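Local coordinates for uncharacterized protein (Chaetomium thermophilum, PDB 3LPZ), which is the Get4 component of the Get pathway, an alpha-solenoid protein that probably binds Get5 and other partners during the biogenesis of tail-anchored proteins, at residues R21-G26 with S62-R67; G26-Q31 with S68-S73; Q36-V41 with G75-L80; L40-Y45 with D56-V61; D83-A88 with R97-G102. All coordinates share one frame; numbering follows the deposited sequence.

Interaction 1 (R21-G26 with S62-R67); sequences RRIAEG and SQTLLR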
# COMPACT_ATOMS: atom_id res chain seq x y z
N ARG A 21 -28.32 23.97 0.92
CA ARG A 21 -29.49 24.14 1.77
C ARG A 21 -30.62 23.20 1.36
O ARG A 21 -31.21 22.55 2.22
CB ARG A 21 -29.97 25.60 1.82
CG ARG A 21 -31.21 25.82 2.69
CD ARG A 21 -31.09 27.06 3.57
NE ARG A 21 -29.91 27.03 4.44
CZ ARG A 21 -29.70 27.85 5.46
NH1 ARG A 21 -30.59 28.79 5.75
NH2 ARG A 21 -28.60 27.75 6.19
N ARG A 22 -30.92 23.08 0.06
CA ARG A 22 -31.92 22.10 -0.38
C ARG A 22 -31.60 20.70 0.11
O ARG A 22 -32.51 19.96 0.54
CB ARG A 22 -32.06 22.09 -1.90
CG ARG A 22 -32.79 23.30 -2.43
CD ARG A 22 -32.75 23.34 -3.94
NE ARG A 22 -33.35 22.16 -4.55
CZ ARG A 22 -33.24 21.87 -5.84
NH1 ARG A 22 -32.55 22.68 -6.64
NH2 ARG A 22 -33.83 20.79 -6.35
N ILE A 23 -30.32 20.32 0.06
CA ILE A 23 -29.90 19.00 0.49
C ILE A 23 -29.96 18.86 2.02
O ILE A 23 -30.42 17.83 2.52
CB ILE A 23 -28.48 18.67 -0.03
CG1 ILE A 23 -28.53 18.41 -1.54
CG2 ILE A 23 -27.89 17.47 0.72
CD1 ILE A 23 -27.21 18.74 -2.22
N ALA A 24 -29.52 19.88 2.75
CA ALA A 24 -29.55 19.85 4.22
C ALA A 24 -30.98 19.65 4.79
O ALA A 24 -31.15 18.91 5.76
CB ALA A 24 -28.89 21.11 4.82
N GLU A 25 -31.98 20.28 4.18
CA GLU A 25 -33.35 20.26 4.71
C GLU A 25 -34.23 19.17 4.10
O GLU A 25 -35.24 18.76 4.71
CB GLU A 25 -34.00 21.63 4.52
CG GLU A 25 -33.10 22.78 4.99
CD GLU A 25 -33.70 24.17 4.81
OE1 GLU A 25 -34.72 24.32 4.09
OE2 GLU A 25 -33.16 25.13 5.39
N GLY A 26 -33.85 18.70 2.92
CA GLY A 26 -34.72 17.86 2.11
C GLY A 26 -34.74 16.40 2.50
O GLY A 26 -33.80 15.90 3.12
N SER A 62 -20.96 17.30 -3.28
CA SER A 62 -20.64 15.92 -2.97
C SER A 62 -20.45 15.73 -1.46
O SER A 62 -21.02 14.80 -0.87
CB SER A 62 -19.34 15.46 -3.66
OG SER A 62 -18.99 14.19 -3.12
N GLN A 63 -19.64 16.60 -0.86
CA GLN A 63 -19.39 16.52 0.58
C GLN A 63 -20.68 16.74 1.39
O GLN A 63 -20.94 16.02 2.39
CB GLN A 63 -18.27 17.47 1.01
CG GLN A 63 -16.94 17.08 0.33
CD GLN A 63 -15.80 18.02 0.61
OE1 GLN A 63 -15.93 18.91 1.44
NE2 GLN A 63 -14.66 17.82 -0.08
N THR A 64 -21.51 17.70 0.97
CA THR A 64 -22.80 17.90 1.66
C THR A 64 -23.70 16.66 1.61
O THR A 64 -24.34 16.29 2.62
CB THR A 64 -23.57 19.12 1.13
OG1 THR A 64 -22.77 20.29 1.32
CG2 THR A 64 -24.89 19.30 1.90
N LEU A 65 -23.76 16.03 0.44
CA LEU A 65 -24.58 14.83 0.29
C LEU A 65 -24.04 13.71 1.17
O LEU A 65 -24.80 13.04 1.86
CB LEU A 65 -24.60 14.36 -1.16
CG LEU A 65 -25.53 15.16 -2.08
CD1 LEU A 65 -25.08 15.07 -3.53
CD2 LEU A 65 -26.98 14.70 -1.91
N LEU A 66 -22.72 13.53 1.14
CA LEU A 66 -22.07 12.52 1.99
C LEU A 66 -22.31 12.77 3.49
O LEU A 66 -22.54 11.82 4.22
CB LEU A 66 -20.56 12.38 1.68
CG LEU A 66 -20.24 11.86 0.27
CD1 LEU A 66 -18.73 12.06 -0.11
CD2 LEU A 66 -20.63 10.38 0.15
N ARG A 67 -22.24 14.02 3.93
CA ARG A 67 -22.56 14.38 5.33
C ARG A 67 -24.02 14.14 5.68
O ARG A 67 -24.34 13.91 6.83
CB ARG A 67 -22.27 15.85 5.62
CG ARG A 67 -20.84 16.15 5.88
CD ARG A 67 -20.64 17.61 6.23
NE ARG A 67 -19.26 17.97 5.96
CZ ARG A 67 -18.23 17.77 6.79
NH1 ARG A 67 -18.41 17.22 7.99
NH2 ARG A 67 -17.02 18.14 6.42

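Interaction 2 (G26-Q31 with S68-S73); sequences GQPEEQ and SGQGGS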
# COMPACT_ATOMS: atom_id res chain seq x y z
N GLY A 26 -33.85 18.70 2.92
CA GLY A 26 -34.72 17.86 2.11
C GLY A 26 -34.74 16.40 2.50
O GLY A 26 -33.80 15.90 3.12
N GLN A 27 -35.84 15.73 2.16
CA GLN A 27 -35.94 14.28 2.21
C GLN A 27 -35.19 13.64 1.02
O GLN A 27 -34.82 14.34 0.08
CB GLN A 27 -37.42 13.86 2.23
CG GLN A 27 -38.13 14.22 3.55
CD GLN A 27 -37.61 13.41 4.73
OE1 GLN A 27 -37.73 12.20 4.75
NE2 GLN A 27 -37.03 14.07 5.72
N PRO A 28 -34.97 12.31 1.06
CA PRO A 28 -34.14 11.69 0.01
C PRO A 28 -34.51 12.04 -1.45
O PRO A 28 -33.60 12.30 -2.24
CB PRO A 28 -34.27 10.20 0.29
CG PRO A 28 -34.35 10.17 1.81
CD PRO A 28 -35.20 11.37 2.18
N GLU A 29 -35.81 12.09 -1.78
CA GLU A 29 -36.21 12.46 -3.13
C GLU A 29 -35.76 13.88 -3.54
O GLU A 29 -35.24 14.07 -4.66
CB GLU A 29 -37.70 12.19 -3.37
CG GLU A 29 -38.04 10.69 -3.30
CD GLU A 29 -39.43 10.33 -3.81
OE1 GLU A 29 -40.34 11.18 -3.76
OE2 GLU A 29 -39.60 9.17 -4.26
N GLU A 30 -35.91 14.86 -2.64
CA GLU A 30 -35.43 16.22 -2.90
C GLU A 30 -33.90 16.29 -2.99
O GLU A 30 -33.37 17.07 -3.77
CB GLU A 30 -35.96 17.21 -1.85
CG GLU A 30 -37.11 18.10 -2.32
CD GLU A 30 -37.88 17.53 -3.50
OE1 GLU A 30 -38.68 16.58 -3.30
OE2 GLU A 30 -37.70 18.04 -4.64
N GLN A 31 -33.22 15.49 -2.18
CA GLN A 31 -31.75 15.42 -2.17
C GLN A 31 -31.23 14.86 -3.49
O GLN A 31 -30.26 15.38 -4.06
CB GLN A 31 -31.25 14.58 -1.00
CG GLN A 31 -31.48 15.25 0.37
CD GLN A 31 -31.17 14.34 1.53
OE1 GLN A 31 -31.50 13.15 1.50
NE2 GLN A 31 -30.56 14.89 2.58
N SER A 68 -24.91 14.23 4.69
CA SER A 68 -26.34 14.04 4.94
C SER A 68 -26.77 12.60 4.75
O SER A 68 -27.93 12.34 4.50
CB SER A 68 -27.17 14.91 4.00
OG SER A 68 -26.81 16.27 4.09
N GLY A 69 -25.83 11.66 4.80
CA GLY A 69 -26.15 10.24 4.63
C GLY A 69 -26.60 9.78 3.25
O GLY A 69 -27.15 8.68 3.13
N GLN A 70 -26.39 10.58 2.21
CA GLN A 70 -26.74 10.16 0.85
C GLN A 70 -25.47 9.67 0.12
O GLN A 70 -24.91 10.36 -0.73
CB GLN A 70 -27.39 11.30 0.07
CG GLN A 70 -28.69 11.81 0.70
CD GLN A 70 -29.64 10.69 1.07
OE1 GLN A 70 -30.19 10.02 0.20
NE2 GLN A 70 -29.81 10.46 2.36
N GLY A 71 -25.03 8.47 0.50
CA GLY A 71 -23.74 7.94 0.09
C GLY A 71 -23.70 7.64 -1.39
O GLY A 71 -22.67 7.86 -2.04
N GLY A 72 -24.82 7.15 -1.92
CA GLY A 72 -24.97 6.87 -3.35
C GLY A 72 -24.87 8.11 -4.22
O GLY A 72 -24.00 8.19 -5.09
N SER A 73 -25.73 9.09 -4.00
CA SER A 73 -25.66 10.34 -4.77
C SER A 73 -24.38 11.12 -4.53
O SER A 73 -23.76 11.59 -5.48
CB SER A 73 -26.86 11.23 -4.47
OG SER A 73 -27.99 10.71 -5.17

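Interaction 3 (Q36-V41 with G75-L80); sequences QETRLV and GDLAVL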
# COMPACT_ATOMS: atom_id res chain seq x y z
N GLN A 36 -29.01 15.85 -9.00
CA GLN A 36 -29.18 15.87 -10.46
C GLN A 36 -29.03 17.27 -11.04
O GLN A 36 -28.45 17.45 -12.12
CB GLN A 36 -30.52 15.24 -10.89
CG GLN A 36 -30.57 13.72 -10.63
CD GLN A 36 -29.42 12.96 -11.29
OE1 GLN A 36 -29.22 13.04 -12.51
NE2 GLN A 36 -28.66 12.22 -10.49
N GLU A 37 -29.56 18.26 -10.32
CA GLU A 37 -29.43 19.63 -10.77
C GLU A 37 -27.96 20.05 -10.66
O GLU A 37 -27.47 20.80 -11.47
CB GLU A 37 -30.32 20.54 -9.93
CG GLU A 37 -30.30 22.01 -10.37
CD GLU A 37 -31.26 22.83 -9.57
OE1 GLU A 37 -32.36 22.32 -9.26
OE2 GLU A 37 -30.91 24.00 -9.23
N THR A 38 -27.26 19.55 -9.64
CA THR A 38 -25.81 19.83 -9.51
C THR A 38 -25.03 19.33 -10.74
O THR A 38 -24.15 20.03 -11.25
CB THR A 38 -25.23 19.22 -8.20
OG1 THR A 38 -25.98 19.71 -7.08
CG2 THR A 38 -23.72 19.57 -8.00
N ARG A 39 -25.35 18.12 -11.21
CA ARG A 39 -24.70 17.56 -12.41
C ARG A 39 -24.90 18.47 -13.61
O ARG A 39 -23.96 18.68 -14.38
CB ARG A 39 -25.27 16.18 -12.79
CG ARG A 39 -24.99 15.07 -11.81
CD ARG A 39 -25.64 13.77 -12.35
NE ARG A 39 -25.19 13.45 -13.71
CZ ARG A 39 -25.95 12.88 -14.65
NH1 ARG A 39 -27.23 12.59 -14.42
NH2 ARG A 39 -25.41 12.62 -15.85
N LEU A 40 -26.14 18.94 -13.81
CA LEU A 40 -26.44 19.80 -14.94
C LEU A 40 -25.66 21.13 -14.84
O LEU A 40 -25.05 21.55 -15.81
CB LEU A 40 -27.96 20.06 -15.05
CG LEU A 40 -28.51 20.67 -16.34
CD1 LEU A 40 -28.35 19.74 -17.59
CD2 LEU A 40 -30.00 21.02 -16.14
N VAL A 41 -25.67 21.76 -13.68
CA VAL A 41 -24.95 23.03 -13.53
C VAL A 41 -23.43 22.86 -13.76
O VAL A 41 -22.80 23.65 -14.50
CB VAL A 41 -25.25 23.66 -12.15
CG1 VAL A 41 -24.43 24.88 -11.93
CG2 VAL A 41 -26.75 24.01 -12.05
N GLY A 75 -21.52 9.96 -3.51
CA GLY A 75 -20.39 9.21 -4.08
C GLY A 75 -20.33 9.35 -5.59
O GLY A 75 -19.26 9.45 -6.18
N ASP A 76 -21.50 9.32 -6.23
CA ASP A 76 -21.56 9.51 -7.68
C ASP A 76 -21.00 10.90 -8.04
O ASP A 76 -20.23 11.04 -9.01
CB ASP A 76 -23.00 9.35 -8.17
CG ASP A 76 -23.42 7.89 -8.28
OD1 ASP A 76 -22.58 6.98 -8.12
OD2 ASP A 76 -24.61 7.65 -8.55
N LEU A 77 -21.35 11.92 -7.26
CA LEU A 77 -20.77 13.25 -7.51
C LEU A 77 -19.25 13.29 -7.27
O LEU A 77 -18.53 14.00 -7.98
CB LEU A 77 -21.45 14.33 -6.66
CG LEU A 77 -22.43 15.24 -7.39
CD1 LEU A 77 -23.26 14.51 -8.44
CD2 LEU A 77 -23.27 16.01 -6.44
N ALA A 78 -18.79 12.54 -6.27
CA ALA A 78 -17.35 12.46 -5.99
C ALA A 78 -16.62 11.80 -7.16
O ALA A 78 -15.53 12.21 -7.53
CB ALA A 78 -17.07 11.71 -4.66
N VAL A 79 -17.22 10.76 -7.74
CA VAL A 79 -16.64 10.12 -8.95
C VAL A 79 -16.63 11.11 -10.13
O VAL A 79 -15.64 11.18 -10.89
CB VAL A 79 -17.39 8.78 -9.31
CG1 VAL A 79 -16.94 8.19 -10.66
CG2 VAL A 79 -17.17 7.74 -8.19
N LEU A 80 -17.71 11.89 -10.27
CA LEU A 80 -17.80 12.89 -11.34
C LEU A 80 -16.70 13.95 -11.16
O LEU A 80 -16.15 14.47 -12.12
CB LEU A 80 -19.18 13.55 -11.34
CG LEU A 80 -19.55 14.49 -12.50
CD1 LEU A 80 -19.29 13.81 -13.85
CD2 LEU A 80 -21.01 14.97 -12.38

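Interaction 4 (L40-Y45 with D56-V61); sequences LVAARY and DILASV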
# COMPACT_ATOMS: atom_id res chain seq x y z
N LEU A 40 -26.14 18.94 -13.81
CA LEU A 40 -26.44 19.80 -14.94
C LEU A 40 -25.66 21.13 -14.84
O LEU A 40 -25.05 21.55 -15.81
CB LEU A 40 -27.96 20.06 -15.05
CG LEU A 40 -28.51 20.67 -16.34
CD1 LEU A 40 -28.35 19.74 -17.59
CD2 LEU A 40 -30.00 21.02 -16.14
N VAL A 41 -25.67 21.76 -13.68
CA VAL A 41 -24.95 23.03 -13.53
C VAL A 41 -23.43 22.86 -13.76
O VAL A 41 -22.80 23.65 -14.50
CB VAL A 41 -25.25 23.66 -12.15
CG1 VAL A 41 -24.43 24.88 -11.93
CG2 VAL A 41 -26.75 24.01 -12.05
N ALA A 42 -22.85 21.83 -13.13
CA ALA A 42 -21.44 21.54 -13.29
C ALA A 42 -21.10 21.26 -14.77
O ALA A 42 -20.08 21.75 -15.29
CB ALA A 42 -21.01 20.34 -12.42
N ALA A 43 -21.94 20.46 -15.44
CA ALA A 43 -21.69 20.15 -16.86
C ALA A 43 -21.71 21.42 -17.73
O ALA A 43 -20.88 21.58 -18.62
CB ALA A 43 -22.69 19.09 -17.39
N ARG A 44 -22.63 22.34 -17.46
CA ARG A 44 -22.58 23.63 -18.18
C ARG A 44 -21.27 24.40 -17.99
O ARG A 44 -20.69 24.88 -18.97
CB ARG A 44 -23.73 24.52 -17.80
CG ARG A 44 -25.05 24.08 -18.43
CD ARG A 44 -26.21 24.67 -17.65
NE ARG A 44 -27.51 24.26 -18.19
CZ ARG A 44 -28.66 24.44 -17.56
NH1 ARG A 44 -28.70 24.99 -16.34
NH2 ARG A 44 -29.79 24.03 -18.13
N TYR A 45 -20.78 24.52 -16.75
CA TYR A 45 -19.48 25.19 -16.52
C TYR A 45 -18.34 24.45 -17.21
O TYR A 45 -17.46 25.08 -17.82
CB TYR A 45 -19.17 25.39 -15.02
CG TYR A 45 -19.93 26.56 -14.44
CD1 TYR A 45 -19.65 27.87 -14.86
CD2 TYR A 45 -20.95 26.36 -13.50
CE1 TYR A 45 -20.36 28.95 -14.33
CE2 TYR A 45 -21.67 27.42 -12.98
CZ TYR A 45 -21.38 28.71 -13.40
OH TYR A 45 -22.08 29.77 -12.88
N ASP A 56 -15.48 23.23 -7.90
CA ASP A 56 -15.92 23.76 -6.60
C ASP A 56 -17.35 23.28 -6.33
O ASP A 56 -17.66 22.84 -5.23
CB ASP A 56 -15.87 25.29 -6.54
CG ASP A 56 -14.45 25.84 -6.38
OD1 ASP A 56 -13.52 25.10 -6.03
OD2 ASP A 56 -14.27 27.05 -6.63
N ILE A 57 -18.20 23.35 -7.35
CA ILE A 57 -19.59 22.88 -7.23
C ILE A 57 -19.67 21.39 -6.87
O ILE A 57 -20.33 21.02 -5.89
CB ILE A 57 -20.40 23.17 -8.52
CG1 ILE A 57 -20.57 24.70 -8.67
CG2 ILE A 57 -21.78 22.47 -8.46
CD1 ILE A 57 -20.96 25.13 -10.07
N LEU A 58 -19.01 20.55 -7.65
CA LEU A 58 -19.03 19.10 -7.39
C LEU A 58 -18.45 18.74 -6.02
O LEU A 58 -19.02 17.91 -5.29
CB LEU A 58 -18.29 18.33 -8.51
CG LEU A 58 -19.04 18.40 -9.85
CD1 LEU A 58 -18.19 17.86 -11.00
CD2 LEU A 58 -20.36 17.65 -9.77
N ALA A 59 -17.30 19.32 -5.67
CA ALA A 59 -16.67 18.99 -4.38
C ALA A 59 -17.54 19.44 -3.20
O ALA A 59 -17.71 18.69 -2.25
CB ALA A 59 -15.21 19.60 -4.27
N SER A 60 -18.09 20.65 -3.24
CA SER A 60 -18.87 21.14 -2.10
C SER A 60 -20.16 20.34 -1.95
O SER A 60 -20.49 19.91 -0.84
CB SER A 60 -19.25 22.62 -2.26
OG SER A 60 -18.09 23.40 -2.49
N VAL A 61 -20.86 20.10 -3.05
CA VAL A 61 -22.15 19.42 -2.99
C VAL A 61 -22.00 17.91 -2.71
O VAL A 61 -22.83 17.32 -2.00
CB VAL A 61 -23.01 19.67 -4.27
CG1 VAL A 61 -24.31 18.81 -4.24
CG2 VAL A 61 -23.35 21.20 -4.46

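Interaction 5 (D83-A88 with R97-G102); sequences DTFRQA and RGKLLG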
# COMPACT_ATOMS: atom_id res chain seq x y z
N ASP A 83 -13.60 12.62 -12.62
CA ASP A 83 -13.65 12.67 -14.08
C ASP A 83 -13.50 14.11 -14.59
O ASP A 83 -12.97 14.36 -15.68
CB ASP A 83 -14.93 11.98 -14.59
CG ASP A 83 -14.77 10.46 -14.65
OD1 ASP A 83 -13.91 9.95 -15.41
OD2 ASP A 83 -15.51 9.77 -13.93
N THR A 84 -13.96 15.06 -13.77
CA THR A 84 -13.84 16.47 -14.10
C THR A 84 -12.37 16.88 -14.06
O THR A 84 -11.93 17.61 -14.94
CB THR A 84 -14.70 17.34 -13.17
OG1 THR A 84 -16.08 16.97 -13.36
CG2 THR A 84 -14.54 18.83 -13.48
N PHE A 85 -11.61 16.40 -13.07
CA PHE A 85 -10.16 16.68 -12.98
C PHE A 85 -9.45 16.14 -14.23
O PHE A 85 -8.59 16.79 -14.81
CB PHE A 85 -9.53 16.06 -11.72
CG PHE A 85 -9.76 16.84 -10.42
CD1 PHE A 85 -9.87 18.23 -10.40
CD2 PHE A 85 -9.80 16.18 -9.20
CE1 PHE A 85 -10.06 18.94 -9.18
CE2 PHE A 85 -9.99 16.88 -7.98
CZ PHE A 85 -10.11 18.26 -7.98
N ARG A 86 -9.80 14.93 -14.62
CA ARG A 86 -9.28 14.35 -15.87
C ARG A 86 -9.53 15.19 -17.10
O ARG A 86 -8.60 15.43 -17.87
CB ARG A 86 -9.94 13.02 -16.14
CG ARG A 86 -9.54 11.98 -15.24
CD ARG A 86 -10.01 10.67 -15.82
NE ARG A 86 -9.59 9.59 -14.97
CZ ARG A 86 -10.38 8.95 -14.13
NH1 ARG A 86 -11.69 9.27 -14.04
NH2 ARG A 86 -9.87 7.97 -13.41
N GLN A 87 -10.79 15.58 -17.30
CA GLN A 87 -11.20 16.38 -18.46
C GLN A 87 -10.54 17.75 -18.47
O GLN A 87 -10.23 18.29 -19.53
CB GLN A 87 -12.71 16.57 -18.46
CG GLN A 87 -13.47 15.34 -18.84
CD GLN A 87 -14.91 15.68 -19.13
OE1 GLN A 87 -15.32 15.68 -20.29
NE2 GLN A 87 -15.67 16.03 -18.10
N ALA A 88 -10.34 18.31 -17.29
CA ALA A 88 -9.65 19.59 -17.13
C ALA A 88 -8.14 19.47 -17.34
O ALA A 88 -7.46 20.47 -17.42
CB ALA A 88 -9.93 20.15 -15.75
N ARG A 97 -5.90 17.32 -4.41
CA ARG A 97 -5.78 16.20 -3.49
C ARG A 97 -6.65 16.52 -2.25
O ARG A 97 -7.32 15.63 -1.74
CB ARG A 97 -4.33 15.95 -3.05
CG ARG A 97 -4.14 14.69 -2.16
CD ARG A 97 -2.75 14.67 -1.44
NE ARG A 97 -1.66 14.55 -2.43
CZ ARG A 97 -0.82 15.52 -2.78
NH1 ARG A 97 -0.87 16.74 -2.19
NH2 ARG A 97 0.09 15.27 -3.72
N GLY A 98 -6.61 17.76 -1.75
CA GLY A 98 -7.39 18.09 -0.55
C GLY A 98 -8.89 17.91 -0.76
O GLY A 98 -9.61 17.44 0.14
N LYS A 99 -9.39 18.28 -1.93
CA LYS A 99 -10.82 18.09 -2.23
C LYS A 99 -11.17 16.61 -2.26
O LYS A 99 -12.25 16.21 -1.78
CB LYS A 99 -11.20 18.76 -3.55
CG LYS A 99 -11.20 20.27 -3.45
CD LYS A 99 -11.59 20.93 -4.79
CE LYS A 99 -11.43 22.47 -4.75
NZ LYS A 99 -10.00 22.89 -4.73
N LEU A 100 -10.30 15.79 -2.84
CA LEU A 100 -10.57 14.34 -2.95
C LEU A 100 -10.53 13.68 -1.57
O LEU A 100 -11.39 12.82 -1.27
CB LEU A 100 -9.62 13.66 -3.95
CG LEU A 100 -9.82 14.13 -5.41
CD1 LEU A 100 -8.71 13.58 -6.32
CD2 LEU A 100 -11.18 13.69 -5.97
N LEU A 101 -9.58 14.09 -0.73
CA LEU A 101 -9.52 13.57 0.66
C LEU A 101 -10.72 14.02 1.48
O LEU A 101 -11.21 13.28 2.32
CB LEU A 101 -8.20 13.99 1.37
CG LEU A 101 -6.94 13.36 0.78
CD1 LEU A 101 -5.73 14.03 1.38
CD2 LEU A 101 -6.90 11.82 1.03
N GLY A 102 -11.20 15.24 1.22
CA GLY A 102 -12.40 15.72 1.90
C GLY A 102 -13.60 14.83 1.57
O GLY A 102 -14.43 14.53 2.46

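Interaction 1 (R21-G26 with S62-R67)
Ile23 meets Thr64 and Leu65 without any flat group between them: no ring, amide or guanidinium has a face or edge in this contact, which is made of aliphatic carbons alone. Ile23 lies near the C-terminal end of helix 11-25 and points its side chain at helix 51-67. Its branch methyl CG2 touches both partners, resting 3.7 Å from Thr64 CG2 and 3.9 Å from Leu65 CD2, and so fits between two consecutive residues of the facing helix. The other branch reaches past it: Ile23 CD1 approaches Leu65 CG at 4.0 Å, and the two side chains lie nearly perpendicular to each other. With CG1 of Ile23 anti to the carbonyl carbon (chi1 -72°), CG2 stands beside that carbon and both branches can work at once. Thr64 is turned so that its methyl faces Ile23, while its hydroxyl bonds to Gln20, three residues before Ile23 on helix 11-25, and to the carbonyl of Ser60 in its own helix. The backbones come close, with Ile23 CA 6.8 Å from Leu65 CA. The two segments run in roughly the same direction, since helix 28-47 intervenes in the chain and returns it, as expected in an alpha-solenoid. Ala34 and Ala35 of that intervening helix cover Ile23 and Leu65 respectively. Between the two segments the contact is purely dispersive and hydrophobic, and the bond of Thr64 OG1 to Gln20 NE2 flanks it with a polar link between the same two helices.

Interaction 2 (G26-Q31 with S68-S73)
Gln31 and Gln70 meet where two interhelical turns lie side by side at one end of the solenoid, the turn leading into helix 28-47 and the turn leading into helix 71-88. The side-chain oxygen of Gln31 sits above the amide of Gln70, with OE1 of Gln31 3.1 Å from CD of Gln70 and 3.2 Å from its CG. Although Gln31 OE1 also comes within 3.3 Å of Gln70 NE2, the angle is too poor for a hydrogen bond; the amide planes are 34° apart, and the oxygen probably gains instead from the electron-poor amide carbon beneath it. Both amide ends are steered by backbone carbonyls. Gln31 NE2 donates to Ile23 O at the end of helix 11-25, which settles which way round that amide is turned, while Gln70 NE2 makes a weak but straight bond to Ser68 O (3.4 Å, 172°). A Schellman motif closes helix 51-67 here, with Gly69 at its C-prime position and positive phi; Gln70 then serves as the N-cap residue of the next helix. The chain of Gln70 bends at chi2 (-48°), which brings its amide back over the turn and under Gln31. At the margins, Ser68 CB touches Gln31 NE2 at 3.7 Å, and Pro28 CB lies 4.1 Å from Gln70 OE1.

Interaction 3 (Q36-V41 with G75-L80)
Thr38 and Arg39 pack on Leu77 between helices 28-47 and 71-88, two rods of the alpha-solenoid that are next but one in the chain and run almost parallel. The axes of segments 36-41 and 75-80 are 11.0 Å apart at closest approach and inclined by 13°, a spacing wide enough for side chains rather than backbones to bridge it. Leu77 does so with both of its methyls: CD2 rests 3.9 Å from Thr38 CG2, and CD1 lies 3.8 Å from Arg39 CG. Its first torsion (chi1 -104°) lies away from the staggered positions, and with it the two methyls fall one on each neighbour. A second, more peripheral touch joins Arg39 CG to Leu80 CD2 at 4.0 Å, though Leu80 has a second conformer and this contact carries less weight. Only the aliphatic base of Arg39 is used against the leucines. Beyond it the chain bends at chi3, and NH1 returns to its own helix to donate to Gln36 OE1 at 2.8 Å. That oxygen accepts in its carbonyl plane, on a lone pair, and lies just 7° out of the guanidinium plane, so the charged end is held alongside the helix and clear of the apolar patch. Thr38 likewise directs its hydroxyl to Ala34 O of its own helix and keeps its methyl for Leu77. Around this pair, helix 51-67 packs against both helices, with Ile57 and Val61 on Thr38 and Leu65 on Leu77; Leu19 of helix 11-25 also reaches Thr38, and on the far side of helix 71-88 Phe117 of helix 112-128 covers Ala78 and Val79.

Interaction 4 (L40-Y45 with D56-V61)
Ile57 reaches Tyr45 end-on, with its side chain set roughly square to the tyrosine. The terminal methyl does the touching: Ile57 CD1 is 3.6 Å from Tyr45 CD2 and 3.8 Å from CE2, approaching the ring obliquely. The same methyl lies 3.9 Å from Val41 CG1, one turn back on the helix, and the isoleucine again crosses its partner nearly perpendicularly. It can reach both because its chain is extended beyond CG1 (chi2 162°), carrying CD1 out to the groove between residues four apart. A second pairing stands beside this one. Ala42 directs its methyl at helix 51-67, where it is cupped by the branched end of Leu58: CB of Ala42 is 3.8 Å from Leu58 CG, with both leucine methyls close by. The small alanine permits a near approach of the backbones, 6.5 Å between Ala42 CA and Ile57 CA, and the segment axes pass 9.7 Å apart at an angle of 155°. Helices 28-47 and 51-67 thus form an antiparallel hairpin of the kind from which alpha-solenoids are built. Outside the interface, Ser60 OG donates to Asp56 O, which also takes the backbone N-H of Ser60 from the opposite face of the carbonyl plane. The hairpin is flanked on one side by helix 11-25, through Ile12 on Tyr45, Ile16 on Ser60 and Ile23 on Val61, and on another by helix 71-88, where Leu80 and Thr84 meet Leu58; Lys99 of helix 94-104 touches Asp56 and Ala59.

Interaction 5 (D83-A88 with R97-G102)
Phe85 turns the rim of its ring toward Leu100, and the conformations of the two side chains explain how they meet. In Phe85, CG lies anti to the carbonyl carbon (chi1 -79°), which carries the ring out toward helix 94-104; a chi2 of -31° then presents the CE2 corner. Leu100 CG lies near the ring plane, 3.8 Å from Phe85 CE2, while its two methyls straddle the same carbon, CD1 at 3.9 Å and CD2 at 4.0 Å. The two side chains lie alongside one another, pointing opposite ways. Lys99 comes in more loosely at the ring edge, its CD 4.4 Å from Phe85 CZ. The lysine is extended as far as CE, and it is CD of this straight run that borders the phenyl. The backbones stay well apart, 10.3 Å between Phe85 CA and Leu100 CA, with side chains spanning the gap between helices 71-88 and 94-104. Trp124 of helix 112-128 meets the Phe85 ring with planes about 25° apart and also touches Leu100, while Val55 of helix 51-67 packs on Phe85. Contact across these segments is therefore wholly apolar, an aliphatic-to-aromatic edge contact in which even the lysine takes part through its hydrocarbon chain.

How the interactions relate
All five contacts lie in the N-terminal part of the solenoid, where helices 11-25 to 94-104 stack in sequence. Interactions 1 and 2, with centres about 7 Å apart, meet through the bond from Gln31 NE2 to Ile23 O (2.9 Å). Interactions 3 and 4 are equally close and merge into one apolar core, where Thr38 CG2 touches Ile57 CG2 at 3.5 Å; Val61 CG1 extends it to Ile23 CD1 of interaction 1, also at 3.5 Å. A salt bridge, Arg22 NH1 to Glu37 OE1 (2.7 Å), further ties interaction 1 to segment 36-41. Interaction 5 lies about 12 Å from interaction 4, centre to centre, and meets it through Leu58 against Thr84 and Ala59 against Lys99.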